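Local coordinates for protein phosphoacetylglucosamine mutase (PDB 5OAW) that interconverts the 6-phosphate and 1-phosphate of N-acetylglucosamine, a magnesium-dependent phosphomutase reaction that probably proceeds through a phosphorylated serine, at residues G500-R505 with V513-E518; G333-A338 with V357-G362; S275-C280 with L295-V300; D260-K265 with R289-F294. One frame throughout, in Å; residues are numbered along the deposited sequence.

Contact 1: G500-R505 with V513-E518. With 16G (2-acetamido-2-deoxy-6-O-phosphono-alpha-D-glucopyranose), chain D.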
# COMPACT_ATOMS: atom_id res chain seq x y z
N GLY A 500 8.36 21.11 -19.13
CA GLY A 500 8.32 21.60 -17.77
C GLY A 500 6.99 21.26 -17.14
O GLY A 500 5.94 21.58 -17.69
N ARG A 501 7.04 20.57 -16.00
CA ARG A 501 5.84 20.33 -15.19
C ARG A 501 6.15 20.42 -13.70
O ARG A 501 7.09 19.78 -13.21
CB ARG A 501 5.18 18.99 -15.55
CG ARG A 501 3.83 18.75 -14.87
CD ARG A 501 3.19 17.44 -15.30
NE ARG A 501 3.93 16.27 -14.78
CZ ARG A 501 3.70 15.69 -13.60
NH1 ARG A 501 2.78 16.16 -12.77
NH2 ARG A 501 4.41 14.62 -13.25
N SER A 502 5.36 21.21 -12.99
CA SER A 502 5.54 21.41 -11.58
C SER A 502 4.22 21.66 -10.87
O SER A 502 3.33 22.31 -11.42
CB SER A 502 6.49 22.58 -11.34
OG SER A 502 6.80 22.71 -9.96
N PHE A 503 4.08 21.14 -9.66
CA PHE A 503 2.88 21.37 -8.86
C PHE A 503 3.24 21.35 -7.38
O PHE A 503 4.21 20.68 -6.99
CB PHE A 503 1.75 20.35 -9.19
CG PHE A 503 1.99 18.97 -8.62
CD1 PHE A 503 1.45 18.60 -7.37
CD2 PHE A 503 2.81 18.04 -9.29
CE1 PHE A 503 1.70 17.34 -6.83
CE2 PHE A 503 3.07 16.79 -8.75
CZ PHE A 503 2.50 16.43 -7.52
N ALA A 504 2.45 22.05 -6.58
CA ALA A 504 2.70 22.15 -5.15
C ALA A 504 1.44 21.84 -4.35
O ALA A 504 0.36 22.32 -4.68
CB ALA A 504 3.21 23.55 -4.81
N ARG A 505 1.60 21.06 -3.29
CA ARG A 505 0.47 20.69 -2.43
C ARG A 505 0.92 20.57 -1.01
O ARG A 505 2.07 20.18 -0.75
CB ARG A 505 -0.15 19.36 -2.88
CG ARG A 505 0.85 18.24 -3.11
CD ARG A 505 0.18 16.92 -3.46
NE ARG A 505 -0.48 16.30 -2.31
CZ ARG A 505 0.14 15.66 -1.32
NH1 ARG A 505 1.47 15.51 -1.32
NH2 ARG A 505 -0.57 15.14 -0.33
N VAL A 513 4.58 22.24 2.63
CA VAL A 513 4.10 21.97 1.28
C VAL A 513 5.19 21.27 0.47
O VAL A 513 6.39 21.52 0.67
CB VAL A 513 3.39 23.18 0.53
CG1 VAL A 513 3.33 24.46 1.36
CG2 VAL A 513 3.95 23.43 -0.87
N ARG A 514 4.77 20.35 -0.39
CA ARG A 514 5.68 19.65 -1.27
C ARG A 514 5.60 20.26 -2.65
O ARG A 514 4.50 20.51 -3.16
CB ARG A 514 5.30 18.19 -1.37
CG ARG A 514 5.23 17.43 -0.08
CD ARG A 514 5.30 15.94 -0.41
NE ARG A 514 5.09 15.08 0.75
CZ ARG A 514 5.99 14.85 1.71
NH1 ARG A 514 7.20 15.42 1.68
NH2 ARG A 514 5.67 14.05 2.72
N VAL A 515 6.77 20.46 -3.25
CA VAL A 515 6.93 20.86 -4.64
C VAL A 515 7.55 19.70 -5.40
O VAL A 515 8.58 19.14 -4.98
CB VAL A 515 7.87 22.09 -4.76
CG1 VAL A 515 8.13 22.46 -6.22
CG2 VAL A 515 7.33 23.27 -3.96
N TYR A 516 6.93 19.35 -6.51
CA TYR A 516 7.54 18.45 -7.47
C TYR A 516 7.72 19.20 -8.77
O TYR A 516 6.86 19.98 -9.16
CB TYR A 516 6.65 17.22 -7.69
CG TYR A 516 7.06 16.33 -8.84
CD1 TYR A 516 7.93 15.26 -8.64
CD2 TYR A 516 6.57 16.55 -10.13
CE1 TYR A 516 8.29 14.43 -9.70
CE2 TYR A 516 6.93 15.73 -11.19
CZ TYR A 516 7.80 14.68 -10.97
OH TYR A 516 8.18 13.86 -12.01
N ALA A 517 8.84 18.94 -9.45
CA ALA A 517 9.06 19.45 -10.79
C ALA A 517 9.81 18.47 -11.66
O ALA A 517 10.67 17.73 -11.20
CB ALA A 517 9.79 20.79 -10.75
N GLU A 518 9.49 18.50 -12.94
CA GLU A 518 10.19 17.71 -13.94
C GLU A 518 10.37 18.57 -15.18
O GLU A 518 9.55 19.46 -15.47
CB GLU A 518 9.42 16.41 -14.27
CG GLU A 518 8.06 16.60 -14.95
CD GLU A 518 7.21 15.33 -15.08
OE1 GLU A 518 7.43 14.33 -14.36
OE2 GLU A 518 6.29 15.34 -15.91
C1 16G D . -0.07 8.50 3.11
C2 16G D . -0.84 7.64 2.07
C3 16G D . -0.09 7.51 0.75
C4 16G D . 0.40 8.88 0.25
C5 16G D . 1.18 9.64 1.32
C6 16G D . 1.40 11.04 0.82
C7 16G D . -2.34 5.79 2.72
C8 16G D . -2.41 4.42 3.42
N2 16G D . -1.11 6.32 2.66
O1 16G D . 1.04 7.77 3.65
O3 16G D . -0.98 7.00 -0.25
O4 16G D . 1.23 8.67 -0.87
O5 16G D . 0.44 9.76 2.57
O6 16G D . 2.01 11.80 1.83
O7 16G D . -3.34 6.33 2.23
P 16G D . 1.92 13.37 1.78
O1P 16G D . 2.81 13.83 3.00
O2P 16G D . 2.72 13.79 0.42
O3P 16G D . 0.53 13.92 1.87
O HOH W 1 4.12 18.31 -4.80
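Arg-505 and Arg-514 face each other as a hydrogen-bonded antiparallel pair, and their guanidinium groups converge on the phosphate of the bound GlcNAc-6-phosphate. Both present an edge to the phosphorus. Arg-505 grips with its two terminal nitrogens, NH2 giving a nearly straight bond to O3P of the ligand (2.7 Å, 172°) and NH1 reaching O2P. Arg-514 uses NE on that same O2P (2.7 Å) and NH2 on O1P, so all three terminal oxygens are held and O2P is held twice. Different shapes bring the two groups together: Arg-514 runs extended from CG to NE, whereas the chain of Arg-505 turns at chi3 (-73°). A salt bridge to Glu-477 and a hydrogen bond to the hydroxyl of Tyr-339 position Arg-505 further.

Behind them on this face, CE2 of Phe-503 rests 3.8 Å from CB of Tyr-516, the two rings meeting obliquely. Beyond lies a salt bridge, Arg-501 NE to Glu-518 OE2 (2.8 Å); the oxygen is met from above the carboxylate plane, while it lies in the plane of the guanidinium, the two planes being 86° apart. OE1 of Glu-518 takes the hydroxyl of Tyr-516 at 2.5 Å, which ties the ring to the carboxylate. On the other face Ser-502 OG donates to Tyr-516 O (2.8 Å), which also accepts Phe-503 N, and Ala-504 packs with Val-513 and Val-515 towards helix 522-539. This is a two-stranded antiparallel hairpin of the C-terminal phosphohexomutase domain, with the phosphate-binding site at its end.

Contact 2: G333-A338 with V357-G362. With 16G (2-acetamido-2-deoxy-6-O-phosphono-alpha-D-glucopyranose), chain D.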
# COMPACT_ATOMS: atom_id res chain seq x y z
N GLY A 333 -7.07 0.05 -17.40
CA GLY A 333 -6.46 1.35 -17.12
C GLY A 333 -5.38 1.38 -16.07
O GLY A 333 -5.26 0.47 -15.24
N VAL A 334 -4.57 2.44 -16.12
CA VAL A 334 -3.59 2.76 -15.09
C VAL A 334 -4.01 4.02 -14.32
O VAL A 334 -4.35 5.06 -14.90
CB VAL A 334 -2.17 2.95 -15.65
CG1 VAL A 334 -1.15 2.94 -14.51
CG2 VAL A 334 -1.83 1.87 -16.67
N VAL A 335 -3.96 3.90 -13.00
CA VAL A 335 -4.34 4.95 -12.08
C VAL A 335 -3.05 5.47 -11.44
O VAL A 335 -2.25 4.69 -10.89
CB VAL A 335 -5.34 4.38 -11.06
CG1 VAL A 335 -5.53 5.31 -9.88
CG2 VAL A 335 -6.69 4.12 -11.71
N GLN A 336 -2.84 6.79 -11.55
CA GLN A 336 -1.61 7.48 -11.11
C GLN A 336 -1.93 8.67 -10.21
O GLN A 336 -3.08 9.12 -10.12
CB GLN A 336 -0.80 7.98 -12.32
CG GLN A 336 -0.33 6.89 -13.29
CD GLN A 336 0.55 7.43 -14.42
OE1 GLN A 336 1.74 7.11 -14.50
NE2 GLN A 336 -0.02 8.26 -15.28
N THR A 337 -0.92 9.17 -9.51
CA THR A 337 -1.01 10.48 -8.89
C THR A 337 -0.19 11.45 -9.74
O THR A 337 0.46 11.04 -10.71
CB THR A 337 -0.50 10.50 -7.44
OG1 THR A 337 0.92 10.29 -7.43
CG2 THR A 337 -1.19 9.44 -6.59
N ALA A 338 -0.21 12.72 -9.36
CA ALA A 338 0.55 13.77 -10.03
C ALA A 338 2.09 13.60 -10.00
O ALA A 338 2.79 14.08 -10.89
CB ALA A 338 0.16 15.10 -9.42
N VAL A 357 -5.63 7.53 -15.49
CA VAL A 357 -6.46 8.40 -14.68
C VAL A 357 -5.55 8.94 -13.57
O VAL A 357 -4.85 8.17 -12.91
CB VAL A 357 -7.70 7.65 -14.14
CG1 VAL A 357 -8.40 8.44 -13.04
CG2 VAL A 357 -8.68 7.35 -15.28
N CYS A 358 -5.55 10.26 -13.40
CA CYS A 358 -4.83 10.90 -12.31
C CYS A 358 -5.80 11.18 -11.20
O CYS A 358 -6.91 11.66 -11.44
CB CYS A 358 -4.13 12.18 -12.77
SG CYS A 358 -2.89 12.79 -11.59
N THR A 359 -5.41 10.86 -9.97
CA THR A 359 -6.29 11.01 -8.81
C THR A 359 -5.50 11.67 -7.71
O THR A 359 -4.28 11.74 -7.80
CB THR A 359 -6.82 9.65 -8.26
OG1 THR A 359 -5.96 9.17 -7.22
CG2 THR A 359 -6.87 8.60 -9.34
N ASN A 360 -6.20 12.14 -6.67
CA ASN A 360 -5.58 12.57 -5.43
C ASN A 360 -4.57 11.57 -4.89
O ASN A 360 -4.69 10.37 -5.10
CB ASN A 360 -6.65 12.78 -4.36
CG ASN A 360 -7.22 14.17 -4.35
OD1 ASN A 360 -7.42 14.80 -5.40
ND2 ASN A 360 -7.48 14.68 -3.15
N THR A 361 -3.56 12.09 -4.21
CA THR A 361 -2.66 11.28 -3.41
C THR A 361 -3.49 10.59 -2.31
O THR A 361 -4.48 11.17 -1.81
CB THR A 361 -1.54 12.19 -2.85
OG1 THR A 361 -0.36 12.05 -3.67
CG2 THR A 361 -1.19 11.88 -1.41
N GLY A 362 -3.11 9.37 -1.95
CA GLY A 362 -3.79 8.62 -0.88
C GLY A 362 -4.38 7.34 -1.44
O GLY A 362 -5.17 7.39 -2.39
C1 16G D . -0.07 8.50 3.11
C2 16G D . -0.84 7.64 2.07
C3 16G D . -0.09 7.51 0.75
C4 16G D . 0.40 8.88 0.25
C5 16G D . 1.18 9.64 1.32
C6 16G D . 1.40 11.04 0.82
C7 16G D . -2.34 5.79 2.72
C8 16G D . -2.41 4.42 3.42
N2 16G D . -1.11 6.32 2.66
O1 16G D . 1.04 7.77 3.65
O3 16G D . -0.98 7.00 -0.25
O4 16G D . 1.23 8.67 -0.87
O5 16G D . 0.44 9.76 2.57
O6 16G D . 2.01 11.80 1.83
O7 16G D . -3.34 6.33 2.23
P 16G D . 1.92 13.37 1.78
O1P 16G D . 2.81 13.83 3.00
O2P 16G D . 2.72 13.79 0.42
O3P 16G D . 0.53 13.92 1.87
O HOH W 2 1.66 9.58 -4.71
O HOH W 3 -2.18 13.52 -7.68
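Val-335 pairs with Val-357 and Gln-336 with Cys-358 in parallel register, joined by three backbone hydrogen bonds: Val-357 N to Val-334 O, Gln-336 N to Val-357 O and Thr-359 N to Gln-336 O. Further along the chains diverge, and side chains make most of the remaining contacts. On the face of Val-335, its CG1 meets CG2 of Thr-359 at 3.6 Å, the two side chains crossing at about a right angle. On the face of Cys-358, SG stands anti to the backbone N (chi1 -166°), which carries the sulfur against the turning chain, 3.5 Å from C of Thr-337. Thr-337 lays CG2 over the backbone of the other loop, 4.0 Å from CA of Thr-361.

Two waters fill in where the chains part. One accepts from Ala-338 N (2.7 Å) and donates to Thr-359 O (2.8 Å), and so bridges the two backbones; the other joins Thr-337 OG1 to Thr-361 OG1, weakly at the second. The ligand lies next: CG2 of Thr-361 is 3.5 Å from its C6, and CA of Gly-362 is 3.3 Å from its O3. Gly-362 is also the N-cap of helix 363-370, whose Leu-366 touches Val-335 and Thr-359. The amide of Gln-336 is held by Ser-344 and Thr-345 of helix 342-351, the connection in this beta-alpha-beta unit, while strand 375-379 flanks strand 332-336 on the side away from strand 356-358.

Contact 3: S275-C280 with L295-V300. Unlike the reference sequence in segment 275-280: Ile-276 (reference Val).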
# COMPACT_ATOMS: atom_id res chain seq x y z
N SER A 275 26.17 -7.37 -6.36
CA SER A 275 27.16 -7.11 -7.40
C SER A 275 26.55 -6.22 -8.47
O SER A 275 25.38 -5.87 -8.41
CB SER A 275 27.61 -8.42 -8.05
OG SER A 275 28.14 -9.32 -7.10
N ILE A 276 27.38 -5.88 -9.45
CA ILE A 276 26.94 -5.19 -10.64
C ILE A 276 25.97 -6.11 -11.38
O ILE A 276 26.27 -7.28 -11.62
CB ILE A 276 28.16 -4.77 -11.52
CG1 ILE A 276 28.81 -3.50 -10.95
CG2 ILE A 276 27.76 -4.54 -12.98
CD1 ILE A 276 30.21 -3.22 -11.49
N LEU A 277 24.80 -5.57 -11.70
CA LEU A 277 23.74 -6.29 -12.43
C LEU A 277 22.88 -7.29 -11.64
O LEU A 277 21.99 -7.92 -12.22
CB LEU A 277 24.25 -6.91 -13.74
CG LEU A 277 24.53 -5.98 -14.93
CD1 LEU A 277 25.25 -6.72 -16.05
CD2 LEU A 277 23.24 -5.35 -15.45
N ASP A 278 23.13 -7.44 -10.33
CA ASP A 278 22.22 -8.20 -9.45
C ASP A 278 20.85 -7.53 -9.35
O ASP A 278 20.75 -6.37 -8.92
CB ASP A 278 22.81 -8.37 -8.05
CG ASP A 278 23.81 -9.50 -7.96
OD1 ASP A 278 23.94 -10.27 -8.93
OD2 ASP A 278 24.46 -9.64 -6.90
N ARG A 279 19.80 -8.26 -9.75
CA ARG A 279 18.42 -7.78 -9.59
C ARG A 279 18.02 -7.76 -8.10
O ARG A 279 18.17 -8.75 -7.38
CB ARG A 279 17.47 -8.65 -10.39
CG ARG A 279 16.01 -8.21 -10.34
CD ARG A 279 15.15 -9.01 -11.30
NE ARG A 279 14.96 -10.37 -10.84
CZ ARG A 279 15.66 -11.42 -11.27
NH1 ARG A 279 16.61 -11.29 -12.18
NH2 ARG A 279 15.40 -12.62 -10.76
N CYS A 280 17.55 -6.60 -7.64
CA CYS A 280 17.34 -6.35 -6.22
C CYS A 280 15.98 -5.77 -5.97
O CYS A 280 15.40 -5.19 -6.88
CB CYS A 280 18.36 -5.35 -5.70
SG CYS A 280 20.01 -6.01 -5.52
N LEU A 295 22.43 -2.14 -10.00
CA LEU A 295 23.62 -1.37 -10.33
C LEU A 295 23.95 -1.56 -11.80
O LEU A 295 24.09 -2.70 -12.27
CB LEU A 295 24.78 -1.71 -9.39
CG LEU A 295 24.50 -1.28 -7.93
CD1 LEU A 295 25.18 -2.21 -6.93
CD2 LEU A 295 24.89 0.17 -7.66
N ASP A 296 24.02 -0.44 -12.51
CA ASP A 296 24.45 -0.32 -13.90
C ASP A 296 25.66 -1.15 -14.24
O ASP A 296 26.52 -1.39 -13.39
CB ASP A 296 24.89 1.11 -14.16
CG ASP A 296 24.00 1.85 -15.11
OD1 ASP A 296 23.26 1.19 -15.87
OD2 ASP A 296 24.05 3.10 -15.10
N GLU A 297 25.76 -1.50 -15.52
CA GLU A 297 27.01 -2.06 -16.09
C GLU A 297 28.22 -1.15 -15.76
O GLU A 297 29.36 -1.62 -15.72
CB GLU A 297 26.85 -2.28 -17.60
CG GLU A 297 25.43 -2.64 -18.03
CD GLU A 297 25.36 -3.50 -19.27
OE1 GLU A 297 24.73 -4.58 -19.20
OE2 GLU A 297 25.92 -3.12 -20.32
N GLY A 298 27.94 0.13 -15.50
CA GLY A 298 28.92 1.12 -15.04
C GLY A 298 28.78 1.60 -13.60
O GLY A 298 29.17 2.73 -13.29
N ASN A 299 28.22 0.75 -12.72
CA ASN A 299 28.19 0.94 -11.25
C ASN A 299 27.28 2.07 -10.72
O ASN A 299 27.36 2.45 -9.54
CB ASN A 299 29.62 1.06 -10.68
CG ASN A 299 29.76 0.46 -9.31
OD1 ASN A 299 29.51 -0.72 -9.11
ND2 ASN A 299 30.19 1.26 -8.36
N VAL A 300 26.41 2.57 -11.59
CA VAL A 300 25.41 3.59 -11.23
C VAL A 300 24.17 2.87 -10.67
O VAL A 300 23.68 1.91 -11.27
CB VAL A 300 25.02 4.47 -12.46
CG1 VAL A 300 24.00 5.54 -12.09
CG2 VAL A 300 26.26 5.12 -13.08
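Two beta turns at the surface meet here: a type II turn from Ser-275 to Asp-278, leading into strand 279-283, and a type I turn from Asp-296 to Asn-299, which joins strand 290-295 to strand 301-304. They are linked by one direct backbone hydrogen bond, Leu-277 N to Leu-295 O (3.0 Å), rather bent at 141° though the donor lies in the carbonyl plane.

Ile-276 supplies much of the packing and lies across the second turn. Its CG2 branch, opposite the backbone N, drops to 3.4 Å from Asp-296 O, whereas CG1, anti to the carbonyl carbon, comes 3.4 Å from OD1 of Asn-299, the two side chains crossing at about a right angle. These are van der Waals contacts of methyl and methylene groups with oxygens. Leu-277 crosses Glu-297 at a slant, its CD1 3.8 Å from OE1 of the glutamate; the other oxygen of that carboxylate is in a salt bridge with Lys-447. From the strand end, CD1 of Leu-295 reaches the first turn, 4.0 Å from Ser-275 O.

Each turn is braced from within. The carboxylate of Asp-278 folds back and OD2 receives Ser-275 N (2.9 Å) from above its plane, supplementing the weak backbone bond from Asp-278 N to Ser-275 O. In the second turn Asn-299 N binds Asp-296 O at 2.8 Å, and Asp-296 N is bonded to Val-300 O. The carboxylate of Asp-296 pairs with Arg-302 on the following strand. With its type I turn, strands 290-295 and 301-304 form a beta hairpin at the edge of the mixed sheet in the second domain.

Contact 4: D260-K265 with R289-F294. Unlike the reference sequence in segment 289-294: Leu-291 (reference Val).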
# COMPACT_ATOMS: atom_id res chain seq x y z
N ASP A 260 11.38 2.40 1.90
CA ASP A 260 11.27 3.81 2.19
C ASP A 260 12.64 4.54 2.16
O ASP A 260 12.77 5.58 1.51
CB ASP A 260 10.52 4.05 3.50
CG ASP A 260 10.29 5.52 3.74
OD1 ASP A 260 9.41 6.11 3.06
OD2 ASP A 260 11.03 6.09 4.57
N TYR A 261 13.65 3.97 2.84
CA TYR A 261 15.04 4.42 2.71
C TYR A 261 15.50 4.51 1.26
O TYR A 261 15.98 5.55 0.82
CB TYR A 261 15.98 3.49 3.49
CG TYR A 261 17.44 3.94 3.45
CD1 TYR A 261 17.96 4.79 4.44
CD2 TYR A 261 18.31 3.49 2.43
CE1 TYR A 261 19.30 5.19 4.41
CE2 TYR A 261 19.65 3.88 2.39
CZ TYR A 261 20.14 4.73 3.38
OH TYR A 261 21.46 5.13 3.34
N VAL A 262 15.38 3.40 0.54
CA VAL A 262 15.87 3.27 -0.82
C VAL A 262 15.19 4.27 -1.75
O VAL A 262 15.87 4.88 -2.56
CB VAL A 262 15.70 1.83 -1.32
CG1 VAL A 262 15.99 1.72 -2.82
CG2 VAL A 262 16.64 0.91 -0.54
N LYS A 263 13.88 4.45 -1.60
CA LYS A 263 13.12 5.38 -2.44
C LYS A 263 13.51 6.84 -2.14
O LYS A 263 13.86 7.58 -3.06
CB LYS A 263 11.60 5.14 -2.30
CG LYS A 263 10.65 6.28 -2.68
CD LYS A 263 10.52 6.43 -4.19
CE LYS A 263 9.82 7.73 -4.54
NZ LYS A 263 10.20 8.17 -5.91
N THR A 264 13.46 7.23 -0.86
CA THR A 264 13.66 8.63 -0.46
C THR A 264 15.12 9.10 -0.58
O THR A 264 15.36 10.28 -0.83
CB THR A 264 13.13 8.94 0.96
OG1 THR A 264 13.70 8.04 1.91
CG2 THR A 264 11.58 8.85 1.01
N LYS A 265 16.07 8.17 -0.42
CA LYS A 265 17.50 8.52 -0.45
C LYS A 265 18.17 8.23 -1.79
O LYS A 265 19.28 8.72 -2.05
CB LYS A 265 18.29 7.90 0.72
CG LYS A 265 17.66 8.11 2.09
CD LYS A 265 18.61 8.73 3.09
CE LYS A 265 18.45 10.25 3.12
NZ LYS A 265 19.63 10.92 3.71
N ARG A 289 4.93 -2.45 0.70
CA ARG A 289 5.62 -1.59 -0.27
C ARG A 289 6.86 -2.30 -0.78
O ARG A 289 7.65 -2.85 -0.01
CB ARG A 289 6.05 -0.25 0.35
CG ARG A 289 4.91 0.72 0.61
CD ARG A 289 5.32 1.76 1.63
NE ARG A 289 6.48 2.49 1.15
CZ ARG A 289 6.97 3.59 1.70
NH1 ARG A 289 6.42 4.12 2.78
NH2 ARG A 289 8.03 4.17 1.15
N ILE A 290 7.02 -2.27 -2.09
CA ILE A 290 8.20 -2.84 -2.72
C ILE A 290 8.71 -1.90 -3.82
O ILE A 290 7.93 -1.19 -4.46
CB ILE A 290 7.94 -4.25 -3.29
CG1 ILE A 290 9.24 -4.89 -3.80
CG2 ILE A 290 6.84 -4.22 -4.36
CD1 ILE A 290 9.12 -6.35 -4.21
N LEU A 291 10.03 -1.88 -4.00
CA LEU A 291 10.64 -1.38 -5.23
C LEU A 291 11.87 -2.13 -5.65
O LEU A 291 12.57 -2.69 -4.84
CB LEU A 291 10.96 0.11 -5.17
CG LEU A 291 11.16 0.63 -3.78
CD1 LEU A 291 12.63 0.63 -3.39
CD2 LEU A 291 10.51 2.00 -3.81
N TYR A 292 12.10 -2.12 -6.94
CA TYR A 292 13.25 -2.77 -7.52
C TYR A 292 14.36 -1.76 -7.74
O TYR A 292 14.13 -0.54 -7.76
CB TYR A 292 12.83 -3.46 -8.80
CG TYR A 292 12.26 -4.84 -8.58
CD1 TYR A 292 11.05 -5.04 -7.87
CD2 TYR A 292 12.93 -5.96 -9.07
CE1 TYR A 292 10.54 -6.32 -7.67
CE2 TYR A 292 12.43 -7.24 -8.87
CZ TYR A 292 11.25 -7.42 -8.17
OH TYR A 292 10.79 -8.71 -8.02
N TYR A 293 15.58 -2.28 -7.85
CA TYR A 293 16.77 -1.51 -8.15
C TYR A 293 17.91 -2.41 -8.60
O TYR A 293 17.89 -3.61 -8.36
CB TYR A 293 17.20 -0.63 -6.97
CG TYR A 293 17.32 -1.33 -5.64
CD1 TYR A 293 18.55 -1.86 -5.21
CD2 TYR A 293 16.22 -1.43 -4.79
CE1 TYR A 293 18.66 -2.46 -3.97
CE2 TYR A 293 16.32 -2.05 -3.55
CZ TYR A 293 17.54 -2.56 -3.15
OH TYR A 293 17.63 -3.17 -1.92
N PHE A 294 18.88 -1.83 -9.30
CA PHE A 294 20.06 -2.55 -9.75
C PHE A 294 21.22 -1.60 -9.99
O PHE A 294 21.01 -0.39 -10.14
CB PHE A 294 19.77 -3.44 -10.97
CG PHE A 294 19.66 -2.70 -12.28
CD1 PHE A 294 20.71 -2.74 -13.21
CD2 PHE A 294 18.50 -2.00 -12.62
CE1 PHE A 294 20.61 -2.08 -14.44
CE2 PHE A 294 18.39 -1.33 -13.84
CZ PHE A 294 19.45 -1.37 -14.75
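Val-262 fits between Leu-291 and Tyr-293 in the tightly packed half of this helix-on-sheet contact. Its CG1 is the atom that touches both: 3.6 Å from CD1 of Leu-291, with the two side chains sliding past each other in opposite directions, and 3.7 Å from CD2 of Tyr-293, whose ring it approaches obliquely. With CG1 anti to the backbone N (chi1 170°), the methyl reaches both strand residues, which lie two apart on one side of the strand. The tyrosine hydroxyl is hydrogen-bonded to Ser-282 of the neighbouring strand. Phe-301 also meets Tyr-293 and Val-262, closing this buried corner.

Towards the outside the contact thins. Lys-263 touches the strand most closely through CB, 3.7 Å from CD2 of Leu-291; the chain then bends at chi2 and its end leads away to a long, weak ion pair with Asp-305. Thr-264, on the exposed side, instead ties down its own helix, its OG1 donating to Asp-260 O at 2.7 Å.

At the other end the link is polar. Arg-289 NH2 forms a salt bridge with Asp-260 OD1 (3.1 Å), meeting the anti lone pair of that oxygen, which lies slightly out of the guanidinium plane; the planes of the two groups are 83° apart. NE of Arg-289 is held by Asn-382 O and NH1 bonds weakly to the phosphoserine at position 69, so Asp-260 probably acts from the second shell, helping to orient an arginine beside the phosphoryl group. The helix axis passes 9.0 Å from the strand at 60°, a helix packed on the sheet of an alpha/beta domain, with Arg-289 directly following the Asp-284, Asp-286 and Asp-288 magnesium loop.

In the fold
Contacts 1 and 2 both reach the sugar phosphate from different domains: contact 1 grips the phosphate, contact 2 lies along the sugar. Their centres are 15 Å apart and they touch directly, Arg-501 NH1 lying 2.8 Å from Ala-338 O, probably a hydrogen bond, and Phe-503 CZ packing on Ala-338 CB. Contacts 3 and 4 share the sheet of the second domain, since strands 279-283 and 290-295 are neighbours in it. Contact 4 approaches the magnesium through Arg-289, whose side chain is about 4 Å from the metal and about 7 Å from the ligand. Contact 3 sits at the far, outer end, its nearest atoms about 18 Å from contact 1.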